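Local structure of porin (Rhodobacter blasticus, 3PRN) at residues Ile2-Gln13 with Thr25-Val36. The protein forms trimeric outer-membrane channels through which small hydrophilic solutes up to about 0.6 kDa diffuse passively. The protein carries 1 engineered substitution. Sequence-based numbering, arbitrary orientation.
Sequences ISLNGYGRFGLQ and TIISSRLRINIV. With MG (magnesium ion), chain B.
Residues 2-13 and 25-36 pair as the first antiparallel hairpin of the 16-stranded porin barrel, from S3 opposite V36 to Q13 opposite I26. Backbone bonds run along most of the ladder, the shortest from N34 N to N5 O (2.7 Å); at G11 and S28 they are bent or weak.

The face bearing Y7, R9, R30 and R32 is polar, as expected of a channel lining. The guanidinium of R9 lies flat on that of R30, centres 3.9 Å apart, with R9 NH2 above the middle of the R30 group. Like charges meet here, probably eased by the salt bridge of R30 NE with D56. A bend at chi3 (-66°) turns R30 so that NH1 donates to Y7 OH (3.1 Å) near the guanidinium plane. A leucine here would probably strip R9 of its stacking partner and leave D56 without its mate. R32 CB sits over the Y7 ring face as a CH-pi contact, while Y7 OH lies above the R32 guanidinium, whose NE is hydrogen-bonded with Q54. N34 ND2 donates to N5 OD1 (3.0 Å), and N34 OD1 is hydrogen-bonded with R52.

On the other face L4 CD2 packs against I35 CG2 (4.0 Å), next to neighbouring subunits.

S28 OG binds magnesium (2.0 Å), with D57 and three waters, and is hydrogen-bonded with E103; water 2 accepts from R9 NE (2.7 Å) and donates to S28 OG.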
# COMPACT_ATOMS: atom_id res chain seq x y z
N ILE A 2 -1.80 -15.05 -5.48
CA ILE A 2 -1.63 -14.03 -4.48
C ILE A 2 -2.64 -14.20 -3.38
O ILE A 2 -3.83 -14.38 -3.75
CB ILE A 2 -1.71 -12.62 -5.09
CG1 ILE A 2 -0.39 -12.34 -5.83
CG2 ILE A 2 -1.80 -11.56 -3.97
CD1 ILE A 2 -0.32 -11.02 -6.53
N SER A 3 -2.30 -14.33 -2.11
CA SER A 3 -3.38 -14.35 -1.10
C SER A 3 -3.16 -13.24 -0.06
O SER A 3 -2.04 -12.74 0.14
CB SER A 3 -3.59 -15.67 -0.42
OG SER A 3 -2.39 -16.34 -0.25
N LEU A 4 -4.30 -12.83 0.51
CA LEU A 4 -4.28 -11.79 1.50
C LEU A 4 -4.82 -12.40 2.79
O LEU A 4 -5.83 -13.11 2.74
CB LEU A 4 -5.07 -10.55 1.16
CG LEU A 4 -4.99 -9.76 -0.13
CD1 LEU A 4 -5.29 -8.26 0.24
CD2 LEU A 4 -3.66 -9.73 -0.78
N ASN A 5 -4.22 -12.08 3.92
CA ASN A 5 -4.76 -12.49 5.20
C ASN A 5 -4.40 -11.41 6.23
O ASN A 5 -3.49 -10.62 5.93
CB ASN A 5 -4.30 -13.89 5.63
CG ASN A 5 -2.80 -13.94 5.92
OD1 ASN A 5 -2.36 -13.51 6.98
ND2 ASN A 5 -1.97 -14.44 5.01
N GLY A 6 -4.94 -11.48 7.42
CA GLY A 6 -4.55 -10.51 8.43
C GLY A 6 -5.45 -10.58 9.63
O GLY A 6 -6.23 -11.53 9.78
N TYR A 7 -5.42 -9.51 10.42
CA TYR A 7 -6.23 -9.42 11.62
C TYR A 7 -6.43 -7.96 12.01
O TYR A 7 -5.69 -7.07 11.59
CB TYR A 7 -5.61 -10.18 12.79
CG TYR A 7 -4.36 -9.67 13.45
CD1 TYR A 7 -4.37 -8.55 14.27
CD2 TYR A 7 -3.15 -10.34 13.24
CE1 TYR A 7 -3.19 -8.10 14.87
CE2 TYR A 7 -1.96 -9.92 13.83
CZ TYR A 7 -2.00 -8.80 14.64
OH TYR A 7 -0.84 -8.37 15.26
N GLY A 8 -7.53 -7.73 12.73
CA GLY A 8 -7.76 -6.42 13.31
C GLY A 8 -7.88 -6.70 14.85
O GLY A 8 -8.24 -7.81 15.25
N ARG A 9 -7.49 -5.69 15.63
CA ARG A 9 -7.69 -5.80 17.08
C ARG A 9 -7.96 -4.39 17.60
O ARG A 9 -7.36 -3.42 17.10
CB ARG A 9 -6.56 -6.50 17.81
CG ARG A 9 -5.31 -5.63 18.02
CD ARG A 9 -4.17 -6.49 18.58
NE ARG A 9 -3.04 -5.63 18.87
CZ ARG A 9 -1.79 -6.08 19.07
NH1 ARG A 9 -1.49 -7.35 19.00
NH2 ARG A 9 -0.89 -5.14 19.33
N PHE A 10 -8.78 -4.32 18.66
CA PHE A 10 -8.96 -2.99 19.30
C PHE A 10 -9.39 -3.21 20.75
O PHE A 10 -9.97 -4.27 21.04
CB PHE A 10 -9.96 -2.15 18.49
CG PHE A 10 -11.36 -2.69 18.40
CD1 PHE A 10 -12.25 -2.52 19.44
CD2 PHE A 10 -11.81 -3.38 17.28
CE1 PHE A 10 -13.54 -3.03 19.40
CE2 PHE A 10 -13.12 -3.85 17.23
CZ PHE A 10 -13.97 -3.69 18.27
N GLY A 11 -9.17 -2.25 21.64
CA GLY A 11 -9.57 -2.45 23.03
C GLY A 11 -8.99 -1.26 23.82
O GLY A 11 -8.62 -0.23 23.25
N LEU A 12 -8.91 -1.46 25.12
CA LEU A 12 -8.46 -0.44 26.05
C LEU A 12 -7.09 -0.88 26.60
O LEU A 12 -6.89 -2.05 26.90
CB LEU A 12 -9.44 -0.32 27.23
CG LEU A 12 -10.84 0.18 26.84
CD1 LEU A 12 -11.81 -0.05 28.00
CD2 LEU A 12 -10.80 1.65 26.45
N GLN A 13 -6.20 0.09 26.66
CA GLN A 13 -4.85 -0.13 27.16
C GLN A 13 -4.58 0.93 28.25
O GLN A 13 -4.62 2.12 27.99
CB GLN A 13 -3.84 0.06 26.03
CG GLN A 13 -2.40 -0.26 26.45
CD GLN A 13 -1.43 0.50 25.56
OE1 GLN A 13 -1.15 1.66 25.81
NE2 GLN A 13 -0.96 -0.08 24.44
N THR A 25 -5.47 5.80 30.19
CA THR A 25 -6.18 4.79 29.40
C THR A 25 -6.41 5.27 27.97
O THR A 25 -6.93 6.39 27.76
CB THR A 25 -7.53 4.47 30.08
OG1 THR A 25 -7.31 3.75 31.32
CG2 THR A 25 -8.36 3.50 29.22
N ILE A 26 -5.95 4.52 26.97
CA ILE A 26 -6.27 4.92 25.59
C ILE A 26 -6.94 3.74 24.82
O ILE A 26 -6.93 2.62 25.31
CB ILE A 26 -5.03 5.33 24.78
CG1 ILE A 26 -4.08 4.14 24.65
CG2 ILE A 26 -4.39 6.57 25.37
CD1 ILE A 26 -2.91 4.39 23.73
N ILE A 27 -7.49 4.02 23.65
CA ILE A 27 -8.00 2.94 22.78
C ILE A 27 -6.87 2.53 21.86
O ILE A 27 -6.42 3.35 21.01
CB ILE A 27 -9.22 3.34 21.96
CG1 ILE A 27 -10.39 3.43 22.99
CG2 ILE A 27 -9.59 2.34 20.87
CD1 ILE A 27 -11.52 4.26 22.43
N SER A 28 -6.32 1.36 22.06
CA SER A 28 -5.18 0.91 21.28
C SER A 28 -5.70 -0.10 20.24
O SER A 28 -6.38 -1.05 20.61
CB SER A 28 -4.13 0.24 22.17
OG SER A 28 -3.11 -0.35 21.40
N SER A 29 -5.22 0.05 19.01
CA SER A 29 -5.72 -0.84 17.95
C SER A 29 -4.68 -1.05 16.88
O SER A 29 -3.70 -0.30 16.78
CB SER A 29 -7.01 -0.22 17.38
OG SER A 29 -6.73 1.04 16.85
N ARG A 30 -4.89 -2.12 16.10
CA ARG A 30 -3.89 -2.46 15.06
C ARG A 30 -4.63 -3.11 13.88
O ARG A 30 -5.52 -3.93 14.10
CB ARG A 30 -2.88 -3.46 15.64
CG ARG A 30 -2.01 -4.12 14.55
CD ARG A 30 -1.00 -5.09 15.13
NE ARG A 30 0.00 -4.43 15.94
CZ ARG A 30 1.02 -5.09 16.54
NH1 ARG A 30 1.18 -6.39 16.43
NH2 ARG A 30 1.85 -4.35 17.26
N LEU A 31 -4.23 -2.77 12.67
CA LEU A 31 -4.73 -3.49 11.50
C LEU A 31 -3.51 -4.12 10.81
O LEU A 31 -2.54 -3.37 10.54
CB LEU A 31 -5.48 -2.57 10.56
CG LEU A 31 -5.76 -3.18 9.16
CD1 LEU A 31 -6.68 -4.38 9.33
CD2 LEU A 31 -6.44 -2.14 8.28
N ARG A 32 -3.50 -5.43 10.60
CA ARG A 32 -2.38 -6.05 9.91
C ARG A 32 -2.90 -6.77 8.64
O ARG A 32 -3.83 -7.61 8.72
CB ARG A 32 -1.63 -7.08 10.80
CG ARG A 32 -0.53 -7.82 9.99
CD ARG A 32 0.10 -8.92 10.89
NE ARG A 32 1.01 -8.28 11.84
CZ ARG A 32 1.73 -8.90 12.78
NH1 ARG A 32 1.70 -10.24 12.91
NH2 ARG A 32 2.52 -8.17 13.58
N ILE A 33 -2.30 -6.46 7.48
CA ILE A 33 -2.60 -7.17 6.26
C ILE A 33 -1.32 -7.80 5.72
O ILE A 33 -0.34 -7.06 5.52
CB ILE A 33 -3.17 -6.22 5.18
CG1 ILE A 33 -4.55 -5.69 5.56
CG2 ILE A 33 -3.35 -6.91 3.82
CD1 ILE A 33 -4.87 -4.34 4.91
N ASN A 34 -1.33 -9.09 5.42
CA ASN A 34 -0.17 -9.74 4.81
C ASN A 34 -0.53 -10.05 3.33
O ASN A 34 -1.63 -10.58 3.04
CB ASN A 34 0.14 -11.06 5.51
CG ASN A 34 0.51 -10.90 6.98
OD1 ASN A 34 1.44 -10.15 7.31
ND2 ASN A 34 -0.20 -11.63 7.83
N ILE A 35 0.39 -9.76 2.45
CA ILE A 35 0.17 -10.05 1.02
C ILE A 35 1.23 -11.10 0.69
O ILE A 35 2.43 -10.82 0.86
CB ILE A 35 0.41 -8.77 0.21
CG1 ILE A 35 -0.51 -7.68 0.77
CG2 ILE A 35 0.21 -9.05 -1.27
CD1 ILE A 35 -0.33 -6.40 -0.02
N VAL A 36 0.79 -12.27 0.27
CA VAL A 36 1.73 -13.36 -0.02
C VAL A 36 1.58 -13.84 -1.44
O VAL A 36 0.47 -14.18 -1.90
CB VAL A 36 1.37 -14.52 0.96
CG1 VAL A 36 2.31 -15.71 0.74
CG2 VAL A 36 1.47 -14.01 2.39
MG MG B . -1.62 0.60 20.36
O HOH W 1 -0.29 -17.08 -2.14
O HOH W 2 -3.19 -2.96 19.39
O HOH W 3 -1.39 -1.06 18.51
O HOH W 4 0.39 1.50 19.19
O HOH W 5 -1.09 2.32 21.79